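Local coordinates for uncharacterized protein BT_3980 with actin-like ATPase fold (PDB 3HRG) that is of unknown function but has an actin-like ATPase fold, consistent with a possible role in nucleotide binding that remains to be established, at residues Ile172-Phe177 with Tyr198-Val203; Lys162-Val167 with Glu215-Gly220; Ser166-Ala171 with Ala185-Cys190; Asn210-Glu215 with Phe235-Phe240. One frame throughout, in Å; residues are numbered along the deposited sequence.

Interaction 1 of 4, residues Ile172-Phe177 with Tyr198-Val203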
# COMPACT_ATOMS: atom_id res chain seq x y z
N ILE A 172 7.60 -0.40 -7.86
CA ILE A 172 8.23 0.03 -6.61
C ILE A 172 7.47 1.31 -6.17
O ILE A 172 7.24 2.20 -6.99
CB ILE A 172 9.75 0.21 -6.78
CG1 ILE A 172 10.44 0.31 -5.42
CG2 ILE A 172 10.06 1.39 -7.76
CD1 ILE A 172 11.95 0.09 -5.49
N ASP A 173 6.99 1.31 -4.93
CA ASP A 173 6.26 2.44 -4.33
C ASP A 173 7.27 3.14 -3.44
O ASP A 173 7.90 2.49 -2.58
CB ASP A 173 5.04 1.94 -3.52
CG ASP A 173 4.06 1.09 -4.34
OD1 ASP A 173 3.98 1.28 -5.57
OD2 ASP A 173 3.36 0.20 -3.76
N ILE A 174 7.49 4.44 -3.68
CA ILE A 174 8.49 5.22 -2.97
C ILE A 174 7.84 6.33 -2.15
O ILE A 174 7.04 7.11 -2.70
CB ILE A 174 9.53 5.79 -3.92
CG1 ILE A 174 10.20 4.67 -4.73
CG2 ILE A 174 10.59 6.64 -3.17
CD1 ILE A 174 11.21 5.15 -5.76
N TYR A 175 8.21 6.40 -0.88
CA TYR A 175 7.66 7.34 0.10
C TYR A 175 8.83 8.01 0.82
O TYR A 175 9.61 7.34 1.53
CB TYR A 175 6.77 6.64 1.11
CG TYR A 175 5.72 5.77 0.46
CD1 TYR A 175 4.53 6.31 -0.04
CD2 TYR A 175 5.93 4.40 0.29
CE1 TYR A 175 3.55 5.50 -0.66
CE2 TYR A 175 4.95 3.57 -0.29
CZ TYR A 175 3.78 4.13 -0.78
OH TYR A 175 2.84 3.34 -1.40
N CYS A 176 8.96 9.32 0.65
CA CYS A 176 10.09 10.06 1.22
C CYS A 176 9.66 11.05 2.30
O CYS A 176 8.64 11.72 2.13
CB CYS A 176 10.86 10.80 0.12
SG CYS A 176 11.55 9.68 -1.07
N PHE A 177 10.49 11.17 3.35
CA PHE A 177 10.15 12.00 4.50
C PHE A 177 11.27 12.80 5.10
O PHE A 177 12.43 12.40 5.05
CB PHE A 177 9.65 11.11 5.66
CG PHE A 177 8.40 10.37 5.36
CD1 PHE A 177 8.45 9.13 4.73
CD2 PHE A 177 7.17 10.92 5.68
CE1 PHE A 177 7.25 8.44 4.47
CE2 PHE A 177 6.01 10.24 5.43
CZ PHE A 177 6.04 9.02 4.83
N TYR A 198 17.24 2.22 -10.86
CA TYR A 198 17.08 3.42 -11.66
C TYR A 198 16.13 4.41 -11.02
O TYR A 198 16.47 5.61 -10.86
CB TYR A 198 16.63 3.04 -13.05
CG TYR A 198 16.41 4.19 -13.99
CD1 TYR A 198 17.46 4.74 -14.70
CD2 TYR A 198 15.13 4.69 -14.21
CE1 TYR A 198 17.25 5.76 -15.62
CE2 TYR A 198 14.90 5.72 -15.12
CZ TYR A 198 15.97 6.26 -15.81
OH TYR A 198 15.73 7.25 -16.74
N TYR A 199 14.96 3.94 -10.61
CA TYR A 199 13.98 4.85 -10.01
C TYR A 199 14.34 5.30 -8.60
O TYR A 199 14.09 6.44 -8.24
CB TYR A 199 12.54 4.29 -10.10
CG TYR A 199 12.03 4.25 -11.52
CD1 TYR A 199 11.72 5.44 -12.21
CD2 TYR A 199 11.84 3.05 -12.19
CE1 TYR A 199 11.30 5.42 -13.53
CE2 TYR A 199 11.39 3.01 -13.47
CZ TYR A 199 11.12 4.19 -14.16
OH TYR A 199 10.67 4.13 -15.43
N LEU A 200 14.96 4.43 -7.82
CA LEU A 200 15.37 4.76 -6.45
C LEU A 200 16.40 5.87 -6.51
O LEU A 200 16.28 6.86 -5.81
CB LEU A 200 15.94 3.55 -5.75
CG LEU A 200 14.93 2.50 -5.30
CD1 LEU A 200 15.62 1.19 -4.96
CD2 LEU A 200 14.11 3.00 -4.13
N LEU A 201 17.38 5.74 -7.42
CA LEU A 201 18.41 6.75 -7.57
C LEU A 201 17.90 8.04 -8.19
O LEU A 201 18.43 9.14 -7.89
CB LEU A 201 19.62 6.21 -8.34
CG LEU A 201 20.35 5.01 -7.65
CD1 LEU A 201 21.54 4.45 -8.51
CD2 LEU A 201 20.82 5.38 -6.25
N TYR A 202 16.93 7.92 -9.10
CA TYR A 202 16.33 9.10 -9.72
C TYR A 202 15.68 9.95 -8.62
O TYR A 202 15.90 11.16 -8.55
CB TYR A 202 15.26 8.72 -10.75
CG TYR A 202 14.65 9.94 -11.36
CD1 TYR A 202 15.23 10.53 -12.45
CD2 TYR A 202 13.51 10.53 -10.82
CE1 TYR A 202 14.73 11.67 -12.99
CE2 TYR A 202 13.00 11.70 -11.36
CZ TYR A 202 13.61 12.25 -12.45
OH TYR A 202 13.14 13.39 -13.04
N VAL A 203 14.85 9.33 -7.80
CA VAL A 203 14.17 10.07 -6.74
C VAL A 203 15.18 10.62 -5.71
O VAL A 203 15.02 11.70 -5.20
CB VAL A 203 13.09 9.23 -6.05
CG1 VAL A 203 12.47 10.01 -4.86
CG2 VAL A 203 11.99 8.79 -7.09
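Ile172 and Ile174 of the 172-177 strand push their CD1 methyls against the 198-203 helix, where Leu200 and Val203 receive them. No hydrogen bond joins the two segments, and the contact is apolar. Its tight part lies round Leu200. Ile172 CD1 sits 3.8 Å from Leu200 CG and also touches both methyls of that leucine, the two side chains crossing at about a right angle. With chi1 at -166°, Ile172 holds CG1 anti to its backbone N, which sets this carbon, the one bearing CD1, on the side of Leu200. Ile174 CD1 lies between two partners, 4.0 Å from Leu200 CD2 and 4.0 Å from Val203 CG2, and meets the valine tip to tip. An alanine in place of Leu200 would probably open a gap beside Ile172 CD1 and Ile174 CD1 and leave Ile172 freer to turn. The segment axes come within 10.0 Å and run only 19° from parallel, as helix 193-206 lies over one face of the mixed sheet of this actin-like fold; Met163 and Ala165 of the next strand extend the same apolar layer. On the reverse face Tyr175 and Phe177 pack on helix 144-154. The contact thins at Cys176, whose SG meets the helix segment at Val203 CG1 alone, 3.9 Å away. Toward solvent it is looser still. Ile172 CG2 comes only to 4.5 Å from Tyr199 CB, and the Tyr199 ring leads away from the strand to stack on Phe188. Tyr198, exposed, holds CD2 3.8 Å above the centre of that tyrosine ring.

Interaction 2 of 4, residues Lys162-Val167 with Glu215-Gly220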
# COMPACT_ATOMS: atom_id res chain seq x y z
N LYS A 162 14.49 10.30 5.06
CA LYS A 162 14.33 8.88 4.84
C LYS A 162 13.50 8.56 3.61
O LYS A 162 12.52 9.24 3.31
CB LYS A 162 13.74 8.24 6.10
CG LYS A 162 14.73 8.31 7.31
CD LYS A 162 14.11 7.92 8.56
CE LYS A 162 15.00 8.18 9.75
NZ LYS A 162 15.10 9.63 10.11
N MSE A 163 13.96 7.55 2.88
CA MSE A 163 13.25 7.04 1.73
C MSE A 163 12.80 5.63 2.08
O MSE A 163 13.66 4.78 2.41
CB MSE A 163 14.17 6.97 0.48
CG MSE A 163 13.46 6.37 -0.71
SE MSE A 163 14.51 6.39 -2.35
CE MSE A 163 14.65 8.27 -2.61
N TYR A 164 11.50 5.37 2.02
CA TYR A 164 10.92 4.03 2.27
C TYR A 164 10.43 3.53 0.93
O TYR A 164 9.66 4.21 0.28
CB TYR A 164 9.77 4.06 3.28
CG TYR A 164 10.22 4.48 4.65
CD1 TYR A 164 10.69 3.55 5.56
CD2 TYR A 164 10.20 5.82 5.02
CE1 TYR A 164 11.13 3.93 6.82
CE2 TYR A 164 10.64 6.21 6.31
CZ TYR A 164 11.11 5.27 7.18
OH TYR A 164 11.53 5.63 8.44
N ALA A 165 10.92 2.36 0.51
CA ALA A 165 10.55 1.75 -0.76
C ALA A 165 9.90 0.41 -0.51
O ALA A 165 10.51 -0.47 0.14
CB ALA A 165 11.81 1.59 -1.64
N SER A 166 8.66 0.26 -1.00
CA SER A 166 7.89 -0.96 -0.89
C SER A 166 7.94 -1.58 -2.28
O SER A 166 7.35 -1.08 -3.25
CB SER A 166 6.47 -0.68 -0.48
OG SER A 166 5.74 -1.87 -0.39
N VAL A 167 8.66 -2.68 -2.38
CA VAL A 167 8.87 -3.34 -3.65
C VAL A 167 7.78 -4.39 -3.92
O VAL A 167 7.50 -5.24 -3.07
CB VAL A 167 10.25 -4.00 -3.65
CG1 VAL A 167 10.50 -4.71 -4.97
CG2 VAL A 167 11.32 -2.95 -3.35
N GLU A 215 18.76 8.05 4.53
CA GLU A 215 18.59 6.60 4.56
C GLU A 215 17.56 6.04 3.63
O GLU A 215 16.53 6.65 3.40
CB GLU A 215 18.22 6.15 6.01
CG GLU A 215 19.29 6.51 7.05
CD GLU A 215 18.95 6.08 8.49
OE1 GLU A 215 17.87 5.50 8.77
OE2 GLU A 215 19.80 6.34 9.35
N LEU A 216 17.87 4.84 3.11
CA LEU A 216 16.97 4.08 2.26
C LEU A 216 16.58 2.83 3.05
O LEU A 216 17.47 2.07 3.51
CB LEU A 216 17.62 3.67 0.93
CG LEU A 216 16.84 2.67 0.10
CD1 LEU A 216 15.41 3.22 -0.21
CD2 LEU A 216 17.61 2.29 -1.19
N HIS A 217 15.28 2.63 3.20
CA HIS A 217 14.68 1.48 3.88
C HIS A 217 13.82 0.70 2.87
O HIS A 217 12.92 1.24 2.24
CB HIS A 217 13.87 1.94 5.09
CG HIS A 217 14.69 2.61 6.15
ND1 HIS A 217 15.02 1.99 7.33
CD2 HIS A 217 15.25 3.85 6.20
CE1 HIS A 217 15.76 2.82 8.07
NE2 HIS A 217 15.92 3.95 7.41
N LEU A 218 14.13 -0.57 2.70
CA LEU A 218 13.46 -1.42 1.72
C LEU A 218 12.60 -2.50 2.35
O LEU A 218 12.96 -3.07 3.40
CB LEU A 218 14.52 -2.12 0.86
CG LEU A 218 15.43 -1.25 0.01
CD1 LEU A 218 16.62 -2.05 -0.51
CD2 LEU A 218 14.64 -0.64 -1.12
N THR A 219 11.45 -2.75 1.74
CA THR A 219 10.57 -3.81 2.19
C THR A 219 9.84 -4.41 0.99
O THR A 219 9.81 -3.80 -0.08
CB THR A 219 9.59 -3.33 3.28
OG1 THR A 219 8.92 -4.48 3.83
CG2 THR A 219 8.59 -2.35 2.75
N GLY A 220 9.27 -5.61 1.15
CA GLY A 220 8.51 -6.26 0.09
C GLY A 220 9.13 -7.44 -0.65
O GLY A 220 9.84 -8.27 -0.07
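Tyr164 and His217 stand side by side on one face of two parallel strands and point the same way. Their planes are 28° apart and slid past each other, so the rings barely overlap at a centroid separation of 5.1 Å, and the closest touch is Tyr164 CD1 on His217 CB at 3.6 Å. His217 NE2 donates to Glu215 OE1 at 2.8 Å, the oxygen lying near the ring plane and met on its anti side, which would restrain the ring's rotation; Glu215 is deposited in two conformers, and this bond belongs to one of them. Lys162 runs alongside Glu215, yet its NZ stays 5.2 Å from Glu215 OE1. The bend at chi4 (74°) turns NZ to the carbonyl oxygens of Ser155, Leu157, Gly158 and Ser160. Strands 162-167 and 215-220 are the third and fourth across the five-stranded sheet, chain order 3-2-1-4-5, that marks the actin-like ATPase fold, and five backbone hydrogen bonds hold them in register, from Met163 N to Glu215 O through to Val167 N to Thr219 O. The face carrying Met163, Ala165, Leu216 and Leu218 is apolar and is covered in part by Leu200, Val203 and Trp204 of helix 193-206. Selenomethionine Met163 and Leu216 cross obliquely there, Met163 CG lying 3.7 Å from Leu216 CD1. The same methyl reaches back to within 3.5 Å of Met163 O. Ala165, with only CB to offer, is met by Leu218 CD2 at 3.6 Å. On the tyrosine face, Thr219 OG1 bonds to Pro244 O, while its CG2 lies 3.7 Å from Ala165 O.

Interaction 3 of 4, residues Ser166-Ala171 with Ala185-Cys190; sequences SVRKDA and ANSFEC
The tip of the hairpin between strands 162-167 and 171-178, where Asp170 and Ala171 meet Glu189 and Cys190, corresponds in topology to a phosphate-binding hairpin of actin-like ATPases, though nucleotide binding has not been established here. The turn is closed by Arg168 N donating to Ala171 O at 2.8 Å. Ala171 and Glu189 form an antiparallel non-hydrogen-bonded pair, and beyond it Cys190 N donates to Asp170 O at 3.0 Å, arriving from 54° above the carbonyl plane. Ala171 CB lies 3.4 Å from Phe188 O and packs on the hydroxyl of Ser187. That hydroxyl, with chi1 -178° placing OG anti to the backbone N, stands 3.6 Å from Arg168 NH2 at the edge of the guanidinium. Both are positioned by Asp173, which bonds Ser187 OG through OD1 and makes a salt bridge to Arg168 NE through OD2, while Arg168 NH1 bonds an unidentified ligand, probably from the crystallisation liquor. One water lies 2.9 Å from Arg168 O and 2.8 Å from Cys190 O, able to donate to either. Strand 181-189 flanks strand 171-178 at the border of the sheet, and Cys190 leads on to helix 193-206, touching its Asp195 and Arg196.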
# COMPACT_ATOMS: atom_id res chain seq x y z
N SER A 166 8.66 0.26 -1.00
CA SER A 166 7.89 -0.96 -0.89
C SER A 166 7.94 -1.58 -2.28
O SER A 166 7.35 -1.08 -3.25
CB SER A 166 6.47 -0.68 -0.48
OG SER A 166 5.74 -1.87 -0.39
N VAL A 167 8.66 -2.68 -2.38
CA VAL A 167 8.87 -3.34 -3.65
C VAL A 167 7.78 -4.39 -3.92
O VAL A 167 7.50 -5.24 -3.07
CB VAL A 167 10.25 -4.00 -3.65
CG1 VAL A 167 10.50 -4.71 -4.97
CG2 VAL A 167 11.32 -2.95 -3.35
N ARG A 168 7.13 -4.28 -5.07
CA ARG A 168 6.12 -5.23 -5.50
C ARG A 168 6.67 -5.90 -6.76
O ARG A 168 7.71 -5.49 -7.27
CB ARG A 168 4.75 -4.58 -5.71
CG ARG A 168 4.22 -4.01 -4.38
CD ARG A 168 2.83 -3.38 -4.46
NE ARG A 168 2.78 -2.13 -5.23
CZ ARG A 168 2.37 -2.01 -6.49
NH1 ARG A 168 1.94 -3.05 -7.20
NH2 ARG A 168 2.38 -0.80 -7.06
N LYS A 169 5.99 -6.94 -7.22
CA LYS A 169 6.50 -7.70 -8.37
C LYS A 169 6.68 -6.84 -9.65
O LYS A 169 7.72 -6.96 -10.29
CB LYS A 169 5.63 -8.93 -8.65
CG LYS A 169 6.30 -9.93 -9.57
CD LYS A 169 5.46 -11.17 -9.70
CE LYS A 169 6.13 -12.21 -10.60
NZ LYS A 169 5.18 -13.33 -10.89
N ASP A 170 5.73 -5.97 -9.95
CA ASP A 170 5.82 -5.13 -11.17
C ASP A 170 5.96 -3.61 -10.92
O ASP A 170 5.88 -2.81 -11.85
CB ASP A 170 4.62 -5.46 -12.08
CG ASP A 170 4.61 -6.92 -12.54
OD1 ASP A 170 5.69 -7.56 -12.62
OD2 ASP A 170 3.51 -7.44 -12.84
N ALA A 171 6.24 -3.22 -9.67
CA ALA A 171 6.39 -1.83 -9.35
C ALA A 171 7.08 -1.60 -8.02
O ALA A 171 7.11 -2.49 -7.18
CB ALA A 171 5.01 -1.14 -9.31
N ALA A 185 5.40 10.88 -2.73
CA ALA A 185 4.81 9.54 -2.77
C ALA A 185 4.51 9.21 -4.24
O ALA A 185 3.67 9.87 -4.85
CB ALA A 185 3.56 9.48 -1.97
N ASN A 186 5.22 8.25 -4.82
CA ASN A 186 4.93 7.85 -6.20
C ASN A 186 5.32 6.40 -6.42
O ASN A 186 6.05 5.80 -5.62
CB ASN A 186 5.61 8.76 -7.24
CG ASN A 186 4.99 8.61 -8.63
OD1 ASN A 186 3.80 8.37 -8.75
ND2 ASN A 186 5.79 8.71 -9.68
N SER A 187 4.78 5.83 -7.48
CA SER A 187 5.03 4.47 -7.83
C SER A 187 5.54 4.41 -9.26
O SER A 187 5.06 5.18 -10.12
CB SER A 187 3.78 3.65 -7.69
OG SER A 187 4.02 2.29 -7.98
N PHE A 188 6.48 3.51 -9.51
CA PHE A 188 7.09 3.36 -10.83
C PHE A 188 7.07 1.90 -11.26
O PHE A 188 7.44 0.99 -10.49
CB PHE A 188 8.54 3.85 -10.81
CG PHE A 188 8.71 5.25 -10.25
CD1 PHE A 188 8.80 5.46 -8.87
CD2 PHE A 188 8.80 6.36 -11.10
CE1 PHE A 188 8.96 6.76 -8.34
CE2 PHE A 188 8.96 7.66 -10.58
CZ PHE A 188 9.05 7.86 -9.19
N GLU A 189 6.67 1.69 -12.51
CA GLU A 189 6.59 0.37 -13.08
C GLU A 189 8.02 -0.12 -13.29
O GLU A 189 8.86 0.57 -13.90
CB GLU A 189 5.86 0.40 -14.41
CG GLU A 189 5.61 -0.98 -15.00
CD GLU A 189 4.67 -0.98 -16.20
OE1 GLU A 189 4.09 0.09 -16.55
OE2 GLU A 189 4.51 -2.06 -16.78
N CYS A 190 8.31 -1.29 -12.74
CA CYS A 190 9.60 -1.91 -12.89
C CYS A 190 9.49 -3.32 -12.38
O CYS A 190 8.78 -3.59 -11.41
CB CYS A 190 10.73 -1.14 -12.21
SG CYS A 190 10.58 -0.61 -10.58
O HOH W 1 9.61 -3.88 -8.71

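Interaction 4 of 4, residues Asn210-Glu215 with Phe235-Phe240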
# COMPACT_ATOMS: atom_id res chain seq x y z
N ASN A 210 21.10 13.34 0.75
CA ASN A 210 22.53 13.30 1.04
C ASN A 210 22.98 11.84 1.03
O ASN A 210 22.48 11.02 1.82
CB ASN A 210 22.77 13.97 2.39
CG ASN A 210 24.21 14.10 2.72
OD1 ASN A 210 24.90 13.11 2.93
ND2 ASN A 210 24.68 15.33 2.80
N GLN A 211 23.91 11.52 0.15
CA GLN A 211 24.39 10.14 0.01
C GLN A 211 25.01 9.52 1.29
O GLN A 211 24.93 8.32 1.45
CB GLN A 211 25.37 10.00 -1.15
CG GLN A 211 24.74 10.26 -2.52
CD GLN A 211 25.76 10.09 -3.61
OE1 GLN A 211 26.21 11.07 -4.23
NE2 GLN A 211 26.20 8.86 -3.81
N GLU A 212 25.56 10.35 2.17
CA GLU A 212 26.14 9.93 3.46
C GLU A 212 25.19 9.87 4.66
O GLU A 212 25.25 8.93 5.43
CB GLU A 212 27.33 10.88 3.84
CG GLU A 212 27.82 10.86 5.35
CD GLU A 212 28.39 9.51 5.85
OE1 GLU A 212 29.16 8.83 5.13
OE2 GLU A 212 28.06 9.12 6.98
N ARG A 213 24.38 10.92 4.83
CA ARG A 213 23.46 11.09 5.97
C ARG A 213 22.10 10.41 5.83
O ARG A 213 21.63 9.74 6.75
CB ARG A 213 23.19 12.60 6.16
CG ARG A 213 22.19 13.03 7.30
CD ARG A 213 21.80 14.51 7.09
NE ARG A 213 20.86 14.67 5.95
CZ ARG A 213 20.70 15.79 5.22
NH1 ARG A 213 21.44 16.87 5.44
NH2 ARG A 213 19.82 15.82 4.21
N ASP A 214 21.46 10.59 4.67
CA ASP A 214 20.08 10.09 4.47
C ASP A 214 19.96 8.58 4.30
O ASP A 214 20.91 7.92 3.93
CB ASP A 214 19.38 10.95 3.42
CG ASP A 214 19.39 12.42 3.81
OD1 ASP A 214 19.32 12.75 5.00
OD2 ASP A 214 19.44 13.29 2.93
N GLU A 215 18.76 8.05 4.53
CA GLU A 215 18.59 6.60 4.56
C GLU A 215 17.56 6.04 3.63
O GLU A 215 16.53 6.65 3.40
CB GLU A 215 18.22 6.15 6.01
CG GLU A 215 19.29 6.51 7.05
CD GLU A 215 18.95 6.08 8.49
OE1 GLU A 215 17.87 5.50 8.77
OE2 GLU A 215 19.80 6.34 9.35
N PHE A 235 26.13 3.96 -4.02
CA PHE A 235 25.66 5.33 -3.99
C PHE A 235 25.02 5.77 -2.66
O PHE A 235 25.17 6.92 -2.26
CB PHE A 235 24.61 5.48 -5.10
CG PHE A 235 25.17 5.32 -6.48
CD1 PHE A 235 25.80 6.39 -7.09
CD2 PHE A 235 25.09 4.11 -7.15
CE1 PHE A 235 26.35 6.25 -8.35
CE2 PHE A 235 25.66 3.96 -8.43
CZ PHE A 235 26.27 5.02 -9.01
N ILE A 236 24.32 4.85 -2.00
CA ILE A 236 23.61 5.17 -0.75
C ILE A 236 24.33 4.43 0.34
O ILE A 236 24.30 3.18 0.43
CB ILE A 236 22.16 4.77 -0.83
CG1 ILE A 236 21.49 5.48 -2.03
CG2 ILE A 236 21.47 5.12 0.51
CD1 ILE A 236 20.16 4.90 -2.41
N LEU A 237 24.99 5.19 1.20
CA LEU A 237 25.79 4.58 2.25
C LEU A 237 24.97 4.00 3.41
O LEU A 237 25.50 3.16 4.12
CB LEU A 237 26.86 5.57 2.71
CG LEU A 237 27.80 6.07 1.57
CD1 LEU A 237 28.91 7.01 2.09
CD2 LEU A 237 28.40 4.90 0.78
N GLN A 238 23.72 4.42 3.60
CA GLN A 238 22.87 3.92 4.69
C GLN A 238 21.64 3.24 4.06
O GLN A 238 20.65 3.91 3.74
CB GLN A 238 22.42 5.06 5.64
CG GLN A 238 23.54 6.08 6.09
CD GLN A 238 24.75 5.46 6.72
OE1 GLN A 238 24.65 4.43 7.39
NE2 GLN A 238 25.92 6.13 6.57
N VAL A 239 21.75 1.93 3.80
CA VAL A 239 20.66 1.14 3.19
C VAL A 239 20.28 0.01 4.15
O VAL A 239 21.15 -0.69 4.65
CB VAL A 239 21.04 0.51 1.83
CG1 VAL A 239 19.80 -0.19 1.22
CG2 VAL A 239 21.56 1.54 0.87
N PHE A 240 18.99 -0.13 4.41
CA PHE A 240 18.48 -1.18 5.34
C PHE A 240 17.32 -1.97 4.77
O PHE A 240 16.59 -1.48 3.91
CB PHE A 240 17.98 -0.52 6.62
CG PHE A 240 18.97 0.36 7.27
CD1 PHE A 240 19.89 -0.16 8.17
CD2 PHE A 240 18.99 1.72 7.00
CE1 PHE A 240 20.85 0.67 8.77
CE2 PHE A 240 19.93 2.56 7.61
CZ PHE A 240 20.86 2.04 8.48
O HOH W 2 23.15 7.01 2.84
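An Asx turn at Asn210, in the connection from helix 193-206 to strand 215-220, is stapled through Gln211 and Glu212 to the 235-240 segment that leads into the edge strand of the actin-like fold's sheet. Asn210 OD1 takes the N-H groups of Glu212 and Arg213 from opposite faces of its plane. Asp214 accepts from Asn210 N, and in one of the two Arg213 conformers NE and NH2 hold the carboxylate side-on in a salt bridge. Gln211 O accepts from Leu237 N at 3.1 Å, and the extended Gln211 side chain returns a bond, NE2 meeting Phe235 O at 2.7 Å in the carbonyl plane, on a lone pair. Gln238 doubles back at chi2 (-55°), and its NE2 donates to Glu212 O at 3.1 Å. An alanine in place of Gln238 would probably leave Glu212 O without this donor and the turn less firmly tied. A water links the backbones, accepting from Gln238 N at 2.8 Å and donating to Gln211 O and Asp214 O. Leu237 CD1 lies against Glu212 OE1 at the exposed surface. Glu215 CG packs 3.7 Å from Gln238 CB, and in the conformer described Glu215 CD rests 3.8 Å from Phe240 CE2.

Overall arrangement
All four contacts belong to one mixed sheet, ordered 181-189, 171-178, 162-167, 215-220, 239-241, and its surroundings. Interaction 2 joins the neighbouring parallel strands 162-167 and 215-220; interaction 1, its centre about 8 Å from that of interaction 2, lays helix 193-206 on the sheet and is nested along the chain inside the loop that interaction 2 closes. Interaction 3 shares Ser166 and Val167 with interaction 2 and crosses interaction 1 in sequence. Interaction 4 shares Glu215 with interaction 2 and comes last, its centre about 20 Å from that of interaction 3. Interactions 3 and 4 do not touch, and are linked through the sheet and helix of interactions 1 and 2, consistent with one half of an actin-like fold.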